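Local coordinates for acetyl-CoA acetyltransferase (Elizabethkingia anophelis NUHP1, PDB 6BN2) that catalyses the reversible condensation of two acetyl-CoA molecules to acetoacetyl-CoA and free CoA, as a thiolase, at the interface of chains A and B. Coordinates in Å, arbitrary orientation; residue numbers count along the deposited sequence, not the author numbering. Chains: chain A/B, Acetyl-CoA acetyltransferase.

The interface of chains A and B. Residues chain A 92-94, 101, 105, 108, 288; chain B 58, 60, 89-90.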
# COMPACT_ATOMS: atom_id res chain seq x y z
N VAL A 92 2.84 0.97 -0.60
CA VAL A 92 2.46 -0.42 -0.33
C VAL A 92 2.85 -0.80 1.09
O VAL A 92 3.86 -0.34 1.64
CB VAL A 92 3.05 -1.39 -1.39
CG1 VAL A 92 3.68 -0.62 -2.54
CG2 VAL A 92 3.99 -2.39 -0.80
N ASN A 93 1.99 -1.61 1.72
CA ASN A 93 2.16 -1.99 3.12
C ASN A 93 1.95 -3.50 3.27
O ASN A 93 0.82 -3.98 3.34
CB ASN A 93 1.20 -1.20 4.00
CG ASN A 93 1.31 -1.58 5.47
OD1 ASN A 93 2.17 -2.35 5.88
ND2 ASN A 93 0.41 -1.02 6.27
N LYS A 94 3.07 -4.22 3.33
CA LYS A 94 3.16 -5.61 3.73
C LYS A 94 4.05 -5.69 4.98
O LYS A 94 4.86 -6.60 5.14
CB LYS A 94 3.69 -6.47 2.58
CG LYS A 94 3.51 -7.99 2.76
CD LYS A 94 3.88 -8.74 1.48
CE LYS A 94 3.67 -10.26 1.68
NZ LYS A 94 4.92 -10.93 2.27
N LYS A 101 8.06 -6.24 -1.42
CA LYS A 101 6.82 -6.40 -2.17
C LYS A 101 6.68 -5.31 -3.21
O LYS A 101 6.19 -5.56 -4.32
CB LYS A 101 5.63 -6.39 -1.19
CG LYS A 101 4.27 -6.69 -1.85
CD LYS A 101 4.25 -8.07 -2.52
CE LYS A 101 2.80 -8.41 -2.96
NZ LYS A 101 2.76 -9.78 -3.57
N MET A 105 6.05 -6.25 -7.06
CA MET A 105 4.92 -5.70 -7.80
C MET A 105 5.38 -4.91 -9.01
O MET A 105 4.76 -4.94 -10.07
CB MET A 105 4.07 -4.81 -6.88
CG MET A 105 3.36 -5.59 -5.79
SD MET A 105 2.66 -4.50 -4.53
CE MET A 105 0.93 -5.04 -4.54
N GLN A 108 6.31 -7.25 -11.68
CA GLN A 108 5.12 -7.78 -12.32
C GLN A 108 4.54 -6.79 -13.31
O GLN A 108 4.01 -7.20 -14.35
CB GLN A 108 4.08 -8.17 -11.26
CG GLN A 108 4.54 -9.38 -10.44
CD GLN A 108 3.66 -9.68 -9.26
OE1 GLN A 108 3.27 -8.79 -8.52
NE2 GLN A 108 3.34 -10.95 -9.07
N ASP A 288 5.95 -14.87 -2.35
CA ASP A 288 5.46 -14.64 -1.01
C ASP A 288 5.05 -15.97 -0.40
O ASP A 288 4.62 -16.89 -1.10
CB ASP A 288 4.23 -13.72 -1.01
CG ASP A 288 4.50 -12.36 -1.62
OD1 ASP A 288 5.36 -11.64 -1.08
OD2 ASP A 288 3.90 -12.03 -2.67
N ASP B 58 -3.19 -14.55 -3.12
CA ASP B 58 -2.76 -13.24 -2.64
C ASP B 58 -4.02 -12.42 -2.43
O ASP B 58 -5.09 -12.75 -2.96
CB ASP B 58 -1.81 -12.55 -3.64
CG ASP B 58 -0.75 -11.67 -2.95
OD1 ASP B 58 -1.00 -11.17 -1.83
OD2 ASP B 58 0.32 -11.47 -3.57
N TYR B 60 -4.92 -8.18 -2.23
CA TYR B 60 -4.53 -6.77 -2.27
C TYR B 60 -5.74 -5.94 -1.87
O TYR B 60 -6.78 -6.02 -2.52
CB TYR B 60 -4.10 -6.32 -3.66
CG TYR B 60 -2.85 -6.97 -4.24
CD1 TYR B 60 -2.55 -6.82 -5.58
CD2 TYR B 60 -1.99 -7.73 -3.45
CE1 TYR B 60 -1.43 -7.39 -6.14
CE2 TYR B 60 -0.86 -8.32 -4.01
CZ TYR B 60 -0.58 -8.14 -5.35
OH TYR B 60 0.56 -8.70 -5.92
N THR B 89 -0.82 -11.27 1.96
CA THR B 89 -1.71 -10.10 1.88
C THR B 89 -0.91 -8.81 1.86
O THR B 89 0.13 -8.70 2.52
CB THR B 89 -2.68 -10.04 3.09
OG1 THR B 89 -1.93 -9.86 4.29
CG2 THR B 89 -3.51 -11.32 3.24
N THR B 90 -1.44 -7.79 1.17
CA THR B 90 -0.80 -6.47 1.07
C THR B 90 -1.86 -5.37 1.02
O THR B 90 -2.88 -5.53 0.36
CB THR B 90 0.09 -6.39 -0.20
OG1 THR B 90 1.20 -7.30 -0.07
CG2 THR B 90 0.65 -4.96 -0.43
O HOH W 1 1.15 -7.30 -8.22
O HOH W 2 1.97 -13.51 -3.77
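A:Lys101 and B:Asp58 meet tip to tip in a salt bridge across the dimer interface, the ammonium NZ of A:Lys101 lying 3.0 Å from carboxylate OD2 of B:Asp58 and using the syn lone pair of that oxygen. The same NZ is gripped from its own chain by OD2 of A:Asp288 at 2.7 Å, on the syn side but 29° out of the carboxylate plane. One ammonium thus joins two carboxylates of different subunits and probably offsets their mutual repulsion. A:Lys94 NZ adds a weak salt bridge to OD1 of A:Asp288, likely easing the charge further.

Water bridges flank the ion pairs. Water 2 links the two aspartates, 2.6 Å from OD2 of B:Asp58, while water 1 joins the phenol OH of B:Tyr60 (2.8 Å) to the side-chain carbonyl OE1 of A:Gln108.

Apolar packing centres on B:Tyr60. The terminal methyl CE of A:Met105 sits over one ring face, offset toward the rim and 3.5 Å from CZ; a bend at chi3 (125°) turns this methyl onto the ring. CE of A:Lys101 approaches ring atom CE2 at 3.8 Å. Next to it, B:Thr90 turns its hydroxyl toward two lysine stems: OG1, beside the backbone N (chi1 -66°), lies 3.4 Å from CD of A:Lys94 and also near CE of A:Lys101.

A:Lys101, A:Met105 and A:Gln108 line one side of helix 98-111, facing strands 59-62 and 89-93 of chain B. The patch repeats by two-fold symmetry within the homotetramer's subunit pair, its centre about 12 Å from the predicted catalytic A:Cys386.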